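Side-chain contacts in Serine/threonine-protein phosphatase 2A regulatory subunit B'' subunit alpha (PDB 4I5J), which acts as a calcium-binding regulatory subunit of protein phosphatase 2A and might modulate the substrate selectivity, activity and localization of the catalytic subunit: residues L20-C25 against Q30-P35; Y60-I65 against M171-F176; Y70-S75 against T107-Y112; A136-Y141 against R153-A158. One frame throughout, in Å; residues are numbered along the deposited sequence.

Contact 1: L20-C25 against Q30-P35; sequences LAKPNC and QEDFIP
L20 and D32 bring about equal areas to this contact, and much of what joins them is the backbone of one against the side chain of the other. The carbonyl O of L20 lies 3.8 Å from CB of D32, while the L20 side chain reaches along the carbonyl O of D32, with CB and both methyls near it. A water settles between the two carbonyls, donating to L20 O at 2.7 Å and to D32 O at 2.6 Å, so it satisfies a pair of acceptors that could not bond to each other. A second water accepts a hydrogen bond from K22 N and donates to D32 OD2 at 2.7 Å. That same oxygen is held by the backbone N of E29, which limits how the carboxylate can turn. Its other oxygen, OD1, meets the aliphatic part of K22: the extended lysine chain crosses the aspartate at about a right angle, with CE 3.7 Å from OD1. NZ stays 4.7 Å from OD1, too far for a salt bridge, though the opposite charges should still attract. L20 CD1 also approaches F33 CD2 obliquely at 4.3 Å. The contact therefore joins the end of helix 12-20 and the turn after it to the residues that lead into helix 34-43, with L28 filling in beside L20 and F33, whose ring also meets F69 of helix 54-72.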
loop_
_atom_site.group_PDB
_atom_site.type_symbol
_atom_site.label_atom_id
_atom_site.label_comp_id
_atom_site.label_asym_id
_atom_site.label_seq_id
_atom_site.Cartn_x
_atom_site.Cartn_y
_atom_site.Cartn_z
ATOM N N LEU A 20 -12.091 6.116 -21.243
ATOM C CA LEU A 20 -11.406 4.825 -21.058
ATOM C C LEU A 20 -12.350 3.681 -20.742
ATOM O O LEU A 20 -11.954 2.515 -20.824
ATOM C CB LEU A 20 -10.371 4.899 -19.931
ATOM C CG LEU A 20 -9.152 5.783 -20.170
ATOM C CD1 LEU A 20 -8.140 5.548 -19.060
ATOM C CD2 LEU A 20 -8.573 5.413 -21.502
ATOM N N ALA A 21 -13.579 4.005 -20.345
ATOM C CA ALA A 21 -14.484 2.983 -19.836
ATOM C C ALA A 21 -15.064 2.170 -20.967
ATOM O O ALA A 21 -15.237 2.664 -22.074
ATOM C CB ALA A 21 -15.615 3.602 -19.024
ATOM N N LYS A 22 -15.393 0.924 -20.676
ATOM C CA LYS A 22 -16.177 0.153 -21.615
ATOM C C LYS A 22 -17.532 0.836 -21.749
ATOM O O LYS A 22 -17.909 1.651 -20.898
ATOM C CB LYS A 22 -16.262 -1.291 -21.141
ATOM C CG LYS A 22 -14.900 -1.966 -21.203
ATOM C CD LYS A 22 -14.923 -3.337 -20.575
ATOM C CE LYS A 22 -13.537 -3.955 -20.513
ATOM N NZ LYS A 22 -13.606 -5.327 -19.915
ATOM N N PRO A 23 -18.253 0.564 -22.843
ATOM C CA PRO A 23 -19.437 1.407 -23.056
ATOM C C PRO A 23 -20.487 1.207 -21.969
ATOM O O PRO A 23 -20.683 0.087 -21.500
ATOM C CB PRO A 23 -19.947 0.975 -24.431
ATOM C CG PRO A 23 -19.305 -0.357 -24.697
ATOM C CD PRO A 23 -18.032 -0.410 -23.927
ATOM N N ASN A 24 -21.113 2.303 -21.555
ATOM C CA ASN A 24 -22.126 2.288 -20.500
ATOM C C ASN A 24 -21.598 1.937 -19.123
ATOM O O ASN A 24 -22.366 1.549 -18.247
ATOM C CB ASN A 24 -23.313 1.380 -20.849
ATOM C CG ASN A 24 -24.249 2.006 -21.867
ATOM O OD1 ASN A 24 -23.918 2.103 -23.047
ATOM N ND2 ASN A 24 -25.424 2.431 -21.412
ATOM N N CYS A 25 -20.292 2.071 -18.922
ATOM C CA CYS A 25 -19.749 1.844 -17.598
ATOM C C CYS A 25 -19.342 3.173 -16.983
ATOM O O CYS A 25 -18.841 4.063 -17.665
ATOM C CB CYS A 25 -18.588 0.850 -17.638
ATOM S SG CYS A 25 -19.125 -0.820 -18.046
ATOM N N GLN A 30 -8.694 -1.878 -13.498
ATOM C CA GLN A 30 -7.270 -1.869 -13.844
ATOM C C GLN A 30 -7.007 -2.053 -15.322
ATOM O O GLN A 30 -6.203 -1.310 -15.898
ATOM C CB GLN A 30 -6.488 -2.905 -13.030
ATOM C CG GLN A 30 -6.383 -2.506 -11.563
ATOM C CD GLN A 30 -5.182 -3.135 -10.854
ATOM O OE1 GLN A 30 -4.394 -3.837 -11.469
ATOM N NE2 GLN A 30 -5.044 -2.876 -9.556
ATOM N N GLU A 31 -7.687 -3.021 -15.942
ATOM C CA GLU A 31 -7.456 -3.331 -17.367
ATOM C C GLU A 31 -7.722 -2.134 -18.287
ATOM O O GLU A 31 -7.083 -1.981 -19.328
ATOM C CB GLU A 31 -8.307 -4.533 -17.820
ATOM C CG GLU A 31 -7.925 -5.883 -17.187
ATOM C CD GLU A 31 -8.381 -6.056 -15.721
ATOM O OE1 GLU A 31 -7.995 -7.074 -15.104
ATOM O OE2 GLU A 31 -9.114 -5.198 -15.178
ATOM N N ASP A 32 -8.657 -1.280 -17.878
ATOM C CA ASP A 32 -9.070 -0.125 -18.671
ATOM C C ASP A 32 -7.950 0.902 -18.831
ATOM O O ASP A 32 -7.981 1.710 -19.756
ATOM C CB ASP A 32 -10.282 0.559 -18.025
ATOM C CG ASP A 32 -11.528 -0.307 -18.048
ATOM O OD1 ASP A 32 -11.656 -1.109 -18.994
ATOM O OD2 ASP A 32 -12.378 -0.179 -17.126
ATOM N N PHE A 33 -6.975 0.877 -17.920
ATOM C CA PHE A 33 -5.859 1.811 -17.975
ATOM C C PHE A 33 -4.750 1.332 -18.902
ATOM O O PHE A 33 -3.843 2.098 -19.244
ATOM C CB PHE A 33 -5.289 2.046 -16.584
ATOM C CG PHE A 33 -6.110 2.980 -15.753
ATOM C CD1 PHE A 33 -7.247 2.529 -15.101
ATOM C CD2 PHE A 33 -5.771 4.319 -15.656
ATOM C CE1 PHE A 33 -8.033 3.409 -14.337
ATOM C CE2 PHE A 33 -6.539 5.195 -14.909
ATOM C CZ PHE A 33 -7.669 4.741 -14.246
ATOM N N ILE A 34 -4.802 0.063 -19.294
ATOM C CA ILE A 34 -3.696 -0.496 -20.091
ATOM C C ILE A 34 -3.442 0.246 -21.417
ATOM O O ILE A 34 -2.305 0.632 -21.697
ATOM C CB ILE A 34 -3.830 -2.028 -20.318
ATOM C CG1 ILE A 34 -3.476 -2.771 -19.031
ATOM C CG2 ILE A 34 -2.926 -2.490 -21.462
ATOM C CD1 ILE A 34 -4.017 -4.177 -18.974
ATOM N N PRO A 35 -4.492 0.476 -22.225
ATOM C CA PRO A 35 -4.170 1.179 -23.471
ATOM C C PRO A 35 -3.657 2.604 -23.235
ATOM O O PRO A 35 -2.844 3.088 -24.022
ATOM C CB PRO A 35 -5.496 1.179 -24.243
ATOM C CG PRO A 35 -6.526 0.766 -23.293
ATOM C CD PRO A 35 -5.877 -0.018 -22.212
HETATM O O HOH W 1 -9.620 1.693 -21.827
HETATM O O HOH W 2 -14.967 0.088 -17.656
#

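Contact 2: Y60-I65 against M171-F176; sequences YITTVI and MSYADF
T63 and Y173 meet at about a right angle, the threonine hydroxyl coming to the edge of the tyrosine ring, near its plane. Y173 OH donates to T63 OG1 at 2.6 Å, which sets OG1 beside the CE2 corner of the Y173 ring, 3.0 Å from that carbon. T63 OG1 also bonds to R59 O one helical turn back, so this buried hydroxyl accepts from the phenol and donates to the carbonyl O of R59. With CG anti to the backbone N (chi1 179°), the tyrosine ring points across to helix 54-72. T62 crosses the ring more obliquely. Its CG2 lies in the ring plane, 3.9 Å from Y173 CD2, and the same methyl comes to 4.4 Å from A174 CB. Its hydroxyl turns to S58 O within its own helix. Just before Y173 in the chain, S172 is the N-cap of helix 173-184, with OG accepting from D175 N in a nearly straight bond (170°). Helix 54-72 thus packs against the first turn of helix 173-184, while helix 112-125 supplies F115 to both T63 and Y173 and F122 edge-to-face to the Y173 ring.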
loop_
_atom_site.group_PDB
_atom_site.type_symbol
_atom_site.label_atom_id
_atom_site.label_comp_id
_atom_site.label_asym_id
_atom_site.label_seq_id
_atom_site.Cartn_x
_atom_site.Cartn_y
_atom_site.Cartn_z
ATOM N N TYR A 60 6.465 -2.376 -15.805
ATOM C CA TYR A 60 6.322 -0.931 -15.584
ATOM C C TYR A 60 4.849 -0.538 -15.637
ATOM O O TYR A 60 4.345 0.143 -14.749
ATOM C CB TYR A 60 7.138 -0.119 -16.606
ATOM C CG TYR A 60 6.845 1.359 -16.540
ATOM C CD1 TYR A 60 7.363 2.143 -15.520
ATOM C CD2 TYR A 60 6.022 1.964 -17.481
ATOM C CE1 TYR A 60 7.073 3.513 -15.445
ATOM C CE2 TYR A 60 5.727 3.328 -17.419
ATOM C CZ TYR A 60 6.260 4.093 -16.411
ATOM O OH TYR A 60 5.968 5.436 -16.363
ATOM N N ILE A 61 4.152 -0.996 -16.666
ATOM C CA ILE A 61 2.732 -0.733 -16.796
ATOM C C ILE A 61 1.928 -1.294 -15.613
ATOM O O ILE A 61 1.083 -0.596 -15.044
ATOM C CB ILE A 61 2.211 -1.259 -18.131
ATOM C CG1 ILE A 61 2.838 -0.437 -19.272
ATOM C CG2 ILE A 61 0.679 -1.202 -18.171
ATOM C CD1 ILE A 61 2.478 -0.935 -20.652
ATOM N N THR A 62 2.212 -2.532 -15.224
ATOM C CA THR A 62 1.559 -3.134 -14.064
ATOM C C THR A 62 1.780 -2.275 -12.826
ATOM O O THR A 62 0.863 -2.044 -12.024
ATOM C CB THR A 62 2.154 -4.525 -13.773
ATOM O OG1 THR A 62 1.797 -5.437 -14.819
ATOM C CG2 THR A 62 1.641 -5.060 -12.432
ATOM N N THR A 63 3.016 -1.790 -12.678
ATOM C CA THR A 63 3.386 -1.037 -11.491
ATOM C C THR A 63 2.715 0.334 -11.466
ATOM O O THR A 63 2.200 0.749 -10.422
ATOM C CB THR A 63 4.898 -0.891 -11.387
ATOM O OG1 THR A 63 5.485 -2.200 -11.319
ATOM C CG2 THR A 63 5.277 -0.108 -10.150
ATOM N N VAL A 64 2.692 1.026 -12.608
ATOM C CA VAL A 64 2.035 2.328 -12.663
ATOM C C VAL A 64 0.545 2.165 -12.395
ATOM O O VAL A 64 -0.070 2.975 -11.680
ATOM C CB VAL A 64 2.232 3.038 -14.019
ATOM C CG1 VAL A 64 1.391 4.340 -14.075
ATOM C CG2 VAL A 64 3.710 3.328 -14.251
ATOM N N ILE A 65 -0.047 1.124 -12.966
ATOM C CA ILE A 65 -1.465 0.892 -12.709
ATOM C C ILE A 65 -1.722 0.621 -11.211
ATOM O O ILE A 65 -2.667 1.160 -10.656
ATOM C CB ILE A 65 -2.045 -0.190 -13.622
ATOM C CG1 ILE A 65 -1.960 0.297 -15.064
ATOM C CG2 ILE A 65 -3.509 -0.505 -13.260
ATOM C CD1 ILE A 65 -2.444 -0.683 -16.080
ATOM N N MET A 171 2.104 -14.072 -2.572
ATOM C CA MET A 171 1.891 -12.670 -2.902
ATOM C C MET A 171 2.385 -12.398 -4.337
ATOM O O MET A 171 3.551 -12.660 -4.677
ATOM C CB MET A 171 2.654 -11.774 -1.910
ATOM C CG MET A 171 2.625 -10.287 -2.275
ATOM S SD MET A 171 3.557 -9.260 -1.122
ATOM C CE MET A 171 2.356 -9.089 0.191
ATOM N N SER A 172 1.505 -11.847 -5.168
ATOM C CA SER A 172 1.850 -11.556 -6.555
ATOM C C SER A 172 2.691 -10.299 -6.618
ATOM O O SER A 172 2.829 -9.577 -5.618
ATOM C CB SER A 172 0.589 -11.352 -7.392
ATOM O OG SER A 172 -0.109 -10.193 -6.945
ATOM N N TYR A 173 3.230 -10.020 -7.801
ATOM C CA TYR A 173 3.962 -8.780 -8.024
ATOM C C TYR A 173 3.100 -7.541 -7.708
ATOM O O TYR A 173 3.553 -6.590 -7.046
ATOM C CB TYR A 173 4.499 -8.696 -9.481
ATOM C CG TYR A 173 5.236 -7.397 -9.681
ATOM C CD1 TYR A 173 6.527 -7.227 -9.193
ATOM C CD2 TYR A 173 4.618 -6.313 -10.285
ATOM C CE1 TYR A 173 7.204 -6.016 -9.354
ATOM C CE2 TYR A 173 5.282 -5.104 -10.444
ATOM C CZ TYR A 173 6.562 -4.962 -9.975
ATOM O OH TYR A 173 7.181 -3.741 -10.107
ATOM N N ALA A 174 1.858 -7.550 -8.190
ATOM C CA ALA A 174 0.980 -6.393 -8.043
ATOM C C ALA A 174 0.728 -6.132 -6.575
ATOM O O ALA A 174 0.842 -4.999 -6.094
ATOM C CB ALA A 174 -0.341 -6.626 -8.787
ATOM N N ASP A 175 0.396 -7.188 -5.844
ATOM C CA ASP A 175 0.173 -7.046 -4.418
ATOM C C ASP A 175 1.423 -6.648 -3.636
ATOM O O ASP A 175 1.333 -6.021 -2.579
ATOM C CB ASP A 175 -0.447 -8.313 -3.863
ATOM C CG ASP A 175 -1.933 -8.367 -4.136
ATOM O OD1 ASP A 175 -2.611 -7.302 -4.030
ATOM O OD2 ASP A 175 -2.417 -9.457 -4.458
ATOM N N PHE A 176 2.589 -7.022 -4.147
ATOM C CA PHE A 176 3.828 -6.616 -3.513
ATOM C C PHE A 176 3.981 -5.098 -3.599
ATOM O O PHE A 176 4.449 -4.465 -2.651
ATOM C CB PHE A 176 5.035 -7.302 -4.154
ATOM C CG PHE A 176 6.332 -6.826 -3.595
ATOM C CD1 PHE A 176 6.685 -7.137 -2.292
ATOM C CD2 PHE A 176 7.160 -6.021 -4.336
ATOM C CE1 PHE A 176 7.870 -6.685 -1.753
ATOM C CE2 PHE A 176 8.365 -5.570 -3.815
ATOM C CZ PHE A 176 8.712 -5.893 -2.511
#

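Contact 3: Y70-S75 against T107-Y112; sequences YTVNRS and TDYFSY
Y109, the residue that carries this contact from the loop side, has a positive phi, uncommon for a residue other than glycine. With phi 71° and psi -57° it sits at the centre of a classic gamma turn closed by F110 N to D108 O at 2.7 Å. The partner segment contains a turn of the opposite hand: N73 centres an inverse gamma turn just past helix 54-72, with R74 N bonded to V72 O at 2.8 Å. Between the two turns the tyrosine ring extends to the last helical residues, T71 and V72, and crosses both side chains at about a right angle. T71 puts CB 3.8 Å from Y109 CE2, and its CG2 lies 3.7 Å from Y109 OH. That methyl, anti to the backbone N, is the branch turned to the phenol oxygen, while OG1 stays beside the backbone N. V72 CG2 comes from the neighbouring position to 3.8 Å from Y109 OH, approaching the ring obliquely. Two methyls thus meet the phenolic oxygen from directions roughly at right angles, and its polar need is met elsewhere, by donation to N89 OD1. The amide of N89 in turn gives its ND2 to D108 OD2, so one asparagine ties down both the ring end and the residue before it. On the helix side, N73 OD1 accepts from G78 N and N73 ND2 bonds to E84. The helix end, the turn and the following helix 82-86 are consistent with a degenerate EF-hand, its loop closed by protein-to-protein bonds, with the Y109 loop packed against the end of its entering helix.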
loop_
_atom_site.group_PDB
_atom_site.type_symbol
_atom_site.label_atom_id
_atom_site.label_comp_id
_atom_site.label_asym_id
_atom_site.label_seq_id
_atom_site.Cartn_x
_atom_site.Cartn_y
_atom_site.Cartn_z
ATOM N N TYR A 70 -3.730 2.478 -6.107
ATOM C CA TYR A 70 -3.316 2.656 -4.725
ATOM C C TYR A 70 -3.739 4.032 -4.209
ATOM O O TYR A 70 -4.282 4.161 -3.118
ATOM C CB TYR A 70 -1.801 2.509 -4.618
ATOM C CG TYR A 70 -1.266 2.520 -3.212
ATOM C CD1 TYR A 70 -1.015 1.332 -2.544
ATOM C CD2 TYR A 70 -1.017 3.710 -2.551
ATOM C CE1 TYR A 70 -0.516 1.330 -1.256
ATOM C CE2 TYR A 70 -0.512 3.721 -1.246
ATOM C CZ TYR A 70 -0.265 2.537 -0.614
ATOM O OH TYR A 70 0.233 2.531 0.672
ATOM N N THR A 71 -3.487 5.058 -5.009
ATOM C CA THR A 71 -3.743 6.429 -4.604
ATOM C C THR A 71 -5.165 6.886 -4.934
ATOM O O THR A 71 -5.794 7.604 -4.163
ATOM C CB THR A 71 -2.737 7.353 -5.292
ATOM O OG1 THR A 71 -1.425 7.016 -4.842
ATOM C CG2 THR A 71 -3.010 8.808 -4.994
ATOM N N VAL A 72 -5.683 6.473 -6.080
ATOM C CA VAL A 72 -6.965 7.009 -6.544
ATOM C C VAL A 72 -8.182 6.213 -6.035
ATOM O O VAL A 72 -9.174 6.788 -5.577
ATOM C CB VAL A 72 -6.988 7.092 -8.087
ATOM C CG1 VAL A 72 -8.326 7.564 -8.575
ATOM C CG2 VAL A 72 -5.868 8.026 -8.571
ATOM N N ASN A 73 -8.102 4.893 -6.101
ATOM C CA ASN A 73 -9.247 4.053 -5.766
ATOM C C ASN A 73 -9.476 3.843 -4.258
ATOM O O ASN A 73 -9.356 2.733 -3.752
ATOM C CB ASN A 73 -9.098 2.710 -6.466
ATOM C CG ASN A 73 -10.290 1.827 -6.266
ATOM O OD1 ASN A 73 -10.146 0.622 -6.049
ATOM N ND2 ASN A 73 -11.484 2.419 -6.325
ATOM N N ARG A 74 -9.840 4.910 -3.557
ATOM C CA ARG A 74 -9.893 4.903 -2.090
ATOM C C ARG A 74 -10.944 3.978 -1.455
ATOM O O ARG A 74 -10.864 3.659 -0.263
ATOM C CB ARG A 74 -10.072 6.334 -1.584
ATOM C CG ARG A 74 -8.876 7.217 -1.887
ATOM C CD ARG A 74 -7.700 6.872 -0.991
ATOM N NE ARG A 74 -8.082 6.989 0.410
ATOM C CZ ARG A 74 -8.175 8.144 1.063
ATOM N NH1 ARG A 74 -7.901 9.284 0.441
ATOM N NH2 ARG A 74 -8.542 8.158 2.339
ATOM N N SER A 75 -11.935 3.574 -2.243
ATOM C CA SER A 75 -12.941 2.621 -1.785
ATOM C C SER A 75 -12.433 1.180 -1.817
ATOM O O SER A 75 -13.121 0.276 -1.345
ATOM C CB SER A 75 -14.173 2.706 -2.685
ATOM O OG SER A 75 -13.893 2.128 -3.955
ATOM N N THR A 107 7.023 12.082 -10.175
ATOM C CA THR A 107 7.202 11.184 -9.048
ATOM C C THR A 107 5.873 10.587 -8.563
ATOM O O THR A 107 5.872 9.605 -7.816
ATOM C CB THR A 107 7.925 11.903 -7.890
ATOM O OG1 THR A 107 7.212 13.103 -7.577
ATOM C CG2 THR A 107 9.376 12.268 -8.289
ATOM N N ASP A 108 4.747 11.171 -8.966
ATOM C CA ASP A 108 3.473 10.504 -8.718
ATOM C C ASP A 108 3.189 9.569 -9.882
ATOM O O ASP A 108 3.251 9.989 -11.028
ATOM C CB ASP A 108 2.330 11.503 -8.576
ATOM C CG ASP A 108 2.497 12.427 -7.380
ATOM O OD1 ASP A 108 3.007 11.982 -6.330
ATOM O OD2 ASP A 108 2.107 13.604 -7.501
ATOM N N TYR A 109 2.904 8.304 -9.565
ATOM C CA TYR A 109 2.470 7.278 -10.525
ATOM C C TYR A 109 3.544 6.793 -11.475
ATOM O O TYR A 109 3.816 5.602 -11.511
ATOM C CB TYR A 109 1.244 7.703 -11.351
ATOM C CG TYR A 109 0.149 8.343 -10.534
ATOM C CD1 TYR A 109 -0.115 9.695 -10.669
ATOM C CD2 TYR A 109 -0.608 7.605 -9.621
ATOM C CE1 TYR A 109 -1.088 10.307 -9.938
ATOM C CE2 TYR A 109 -1.601 8.229 -8.849
ATOM C CZ TYR A 109 -1.818 9.593 -9.024
ATOM O OH TYR A 109 -2.783 10.283 -8.335
ATOM N N PHE A 110 4.150 7.712 -12.236
ATOM C CA PHE A 110 4.841 7.353 -13.478
ATOM C C PHE A 110 6.328 7.092 -13.446
ATOM O O PHE A 110 6.867 6.528 -14.409
ATOM C CB PHE A 110 4.567 8.409 -14.550
ATOM C CG PHE A 110 3.165 8.377 -15.042
ATOM C CD1 PHE A 110 2.225 9.261 -14.544
ATOM C CD2 PHE A 110 2.772 7.428 -15.968
ATOM C CE1 PHE A 110 0.915 9.207 -14.977
ATOM C CE2 PHE A 110 1.460 7.380 -16.420
ATOM C CZ PHE A 110 0.532 8.257 -15.919
ATOM N N SER A 111 6.989 7.525 -12.380
ATOM C CA SER A 111 8.448 7.507 -12.318
ATOM C C SER A 111 9.008 6.157 -12.657
ATOM O O SER A 111 8.565 5.160 -12.083
ATOM C CB SER A 111 8.909 7.855 -10.917
ATOM O OG SER A 111 10.298 7.612 -10.759
ATOM N N TYR A 112 9.978 6.118 -13.577
ATOM C CA TYR A 112 10.614 4.855 -13.930
ATOM C C TYR A 112 11.552 4.396 -12.834
ATOM O O TYR A 112 11.599 3.203 -12.512
ATOM C CB TYR A 112 11.384 4.915 -15.269
ATOM C CG TYR A 112 11.806 3.526 -15.673
ATOM C CD1 TYR A 112 10.924 2.689 -16.336
ATOM C CD2 TYR A 112 13.056 3.022 -15.315
ATOM C CE1 TYR A 112 11.287 1.395 -16.680
ATOM C CE2 TYR A 112 13.421 1.751 -15.638
ATOM C CZ TYR A 112 12.540 0.934 -16.323
ATOM O OH TYR A 112 12.927 -0.345 -16.656
#

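Contact 4: A136-Y141 against R153-A158; sequences ADLSRY and RIFSGA
The hydrophobic core of an EF-hand pair is where L138 meets I154 and F155, as the topology suggests: helix 135-138 follows strand 133-134, helix 148-154 precedes strand 170-171, and the two short strands pair antiparallel. L138 does the touching with a single methyl. Its CD2 lies 3.6 Å from CE2 of F155, arriving at the ring edge near the plane and not over a face. The same CD2 comes to 4.4 Å from CG2 of I154, so one branch of the leucine faces both the last residue of helix 148-154 and the one just after it. CG of L138 is anti to the backbone N (chi1 -162°), which extends the side chain toward the other segment, and leucine and phenylalanine cross obliquely. M171, on strand 170-171, touches all three residues, and F179 of helix 173-184 and L125 of helix 112-125 close in on L138. I154 also touches Y194, W195 and C198 of helix 189-199. The contact itself is wholly apolar and all three side chains are buried, so it rests on dispersion and the exclusion of water, and imposes no bond direction.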
loop_
_atom_site.group_PDB
_atom_site.type_symbol
_atom_site.label_atom_id
_atom_site.label_comp_id
_atom_site.label_asym_id
_atom_site.label_seq_id
_atom_site.Cartn_x
_atom_site.Cartn_y
_atom_site.Cartn_z
ATOM N N ALA A 136 7.187 -16.624 4.217
ATOM C CA ALA A 136 8.511 -16.752 4.826
ATOM C C ALA A 136 9.492 -15.738 4.268
ATOM O O ALA A 136 10.214 -15.086 5.010
ATOM C CB ALA A 136 9.071 -18.173 4.607
ATOM N N ASP A 137 9.542 -15.629 2.949
ATOM C CA ASP A 137 10.404 -14.633 2.341
ATOM C C ASP A 137 10.035 -13.201 2.714
ATOM O O ASP A 137 10.918 -12.405 3.047
ATOM C CB ASP A 137 10.491 -14.834 0.833
ATOM C CG ASP A 137 11.211 -16.138 0.471
ATOM O OD1 ASP A 137 12.109 -16.562 1.245
ATOM O OD2 ASP A 137 10.858 -16.751 -0.555
ATOM N N LEU A 138 8.742 -12.877 2.705
ATOM C CA LEU A 138 8.339 -11.527 3.068
ATOM C C LEU A 138 8.715 -11.223 4.519
ATOM O O LEU A 138 9.051 -10.093 4.851
ATOM C CB LEU A 138 6.848 -11.313 2.847
ATOM C CG LEU A 138 6.423 -9.846 2.779
ATOM C CD1 LEU A 138 7.081 -9.193 1.586
ATOM C CD2 LEU A 138 4.883 -9.687 2.749
ATOM N N SER A 139 8.690 -12.244 5.371
ATOM C CA SER A 139 9.075 -12.095 6.772
ATOM C C SER A 139 10.519 -11.646 6.949
ATOM O O SER A 139 10.892 -11.145 8.002
ATOM C CB SER A 139 8.843 -13.407 7.514
ATOM O OG SER A 139 7.455 -13.623 7.705
ATOM N N ARG A 140 11.327 -11.820 5.911
ATOM C CA ARG A 140 12.730 -11.424 5.950
ATOM C C ARG A 140 13.005 -10.089 5.269
ATOM O O ARG A 140 14.148 -9.641 5.216
ATOM C CB ARG A 140 13.584 -12.510 5.312
ATOM C CG ARG A 140 13.566 -13.768 6.118
ATOM C CD ARG A 140 14.184 -14.934 5.393
ATOM N NE ARG A 140 13.937 -16.136 6.175
ATOM C CZ ARG A 140 13.088 -17.102 5.836
ATOM N NH1 ARG A 140 12.422 -17.053 4.692
ATOM N NH2 ARG A 140 12.928 -18.140 6.639
ATOM N N TYR A 141 11.961 -9.463 4.737
ATOM C CA TYR A 141 12.092 -8.156 4.102
ATOM C C TYR A 141 12.603 -7.173 5.130
ATOM O O TYR A 141 12.136 -7.187 6.269
ATOM C CB TYR A 141 10.728 -7.688 3.604
ATOM C CG TYR A 141 10.694 -6.310 2.974
ATOM C CD1 TYR A 141 11.131 -6.110 1.674
ATOM C CD2 TYR A 141 10.190 -5.218 3.667
ATOM C CE1 TYR A 141 11.086 -4.864 1.085
ATOM C CE2 TYR A 141 10.145 -3.964 3.089
ATOM C CZ TYR A 141 10.593 -3.795 1.794
ATOM O OH TYR A 141 10.554 -2.559 1.190
ATOM N N ARG A 153 -1.235 -11.807 8.629
ATOM C CA ARG A 153 -2.431 -11.029 8.289
ATOM C C ARG A 153 -2.407 -10.542 6.837
ATOM O O ARG A 153 -3.423 -10.559 6.142
ATOM C CB ARG A 153 -2.607 -9.866 9.267
ATOM C CG ARG A 153 -2.992 -10.303 10.699
ATOM C CD ARG A 153 -4.389 -10.894 10.722
ATOM N NE ARG A 153 -5.348 -9.901 10.247
ATOM C CZ ARG A 153 -6.467 -10.190 9.592
ATOM N NH1 ARG A 153 -6.783 -11.454 9.348
ATOM N NH2 ARG A 153 -7.271 -9.215 9.197
ATOM N N ILE A 154 -1.252 -10.096 6.376
ATOM C CA ILE A 154 -1.118 -9.711 4.976
ATOM C C ILE A 154 -1.509 -10.870 4.062
ATOM O O ILE A 154 -2.178 -10.677 3.051
ATOM C CB ILE A 154 0.303 -9.271 4.677
ATOM C CG1 ILE A 154 0.556 -7.876 5.266
ATOM C CG2 ILE A 154 0.567 -9.298 3.177
ATOM C CD1 ILE A 154 2.055 -7.643 5.573
ATOM N N PHE A 155 -1.123 -12.082 4.448
ATOM C CA PHE A 155 -1.381 -13.261 3.629
ATOM C C PHE A 155 -2.744 -13.898 3.907
ATOM O O PHE A 155 -3.051 -14.967 3.375
ATOM C CB PHE A 155 -0.261 -14.284 3.829
ATOM C CG PHE A 155 0.939 -14.018 2.977
ATOM C CD1 PHE A 155 1.177 -14.776 1.849
ATOM C CD2 PHE A 155 1.816 -12.992 3.286
ATOM C CE1 PHE A 155 2.273 -14.534 1.046
ATOM C CE2 PHE A 155 2.912 -12.738 2.479
ATOM C CZ PHE A 155 3.146 -13.516 1.363
ATOM N N SER A 156 -3.557 -13.218 4.714
ATOM C CA SER A 156 -4.882 -13.705 5.143
ATOM C C SER A 156 -6.000 -13.368 4.176
ATOM O O SER A 156 -7.090 -13.927 4.259
ATOM C CB SER A 156 -5.266 -13.061 6.474
ATOM O OG SER A 156 -5.510 -11.663 6.290
ATOM N N GLY A 157 -5.758 -12.403 3.307
ATOM C CA GLY A 157 -6.805 -11.907 2.429
ATOM C C GLY A 157 -7.335 -10.564 2.901
ATOM O O GLY A 157 -8.177 -9.951 2.241
ATOM N N ALA A 158 -6.831 -10.090 4.038
ATOM C CA ALA A 158 -7.254 -8.791 4.598
ATOM C C ALA A 158 -7.036 -7.604 3.671
ATOM O O ALA A 158 -7.782 -6.628 3.726
ATOM C CB ALA A 158 -6.552 -8.541 5.898
#

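In the fold
Contacts 2 and 3 share helix 54-72; their centres are 12 Å apart and they touch through V64 CG2 and Y109 O at 3.6 Å. Contact 1 lies about 18 Å from contact 2 between centres and meets the same helix, I34 CG1 reaching I65 CD1 at 3.8 Å. M171 links contact 2 to contact 4, its CE 3.5 Å from I154 CG2, across about 16 Å between centres. Contacts 3 and 4 are both nested in the chain loop that contact 2 closes, yet stay about 10 Å from each other at their nearest atoms. Contact 2 thus bridges the two EF-hand regions. All four lie away from the calcium site of D200, D202, D204, V206 and E211.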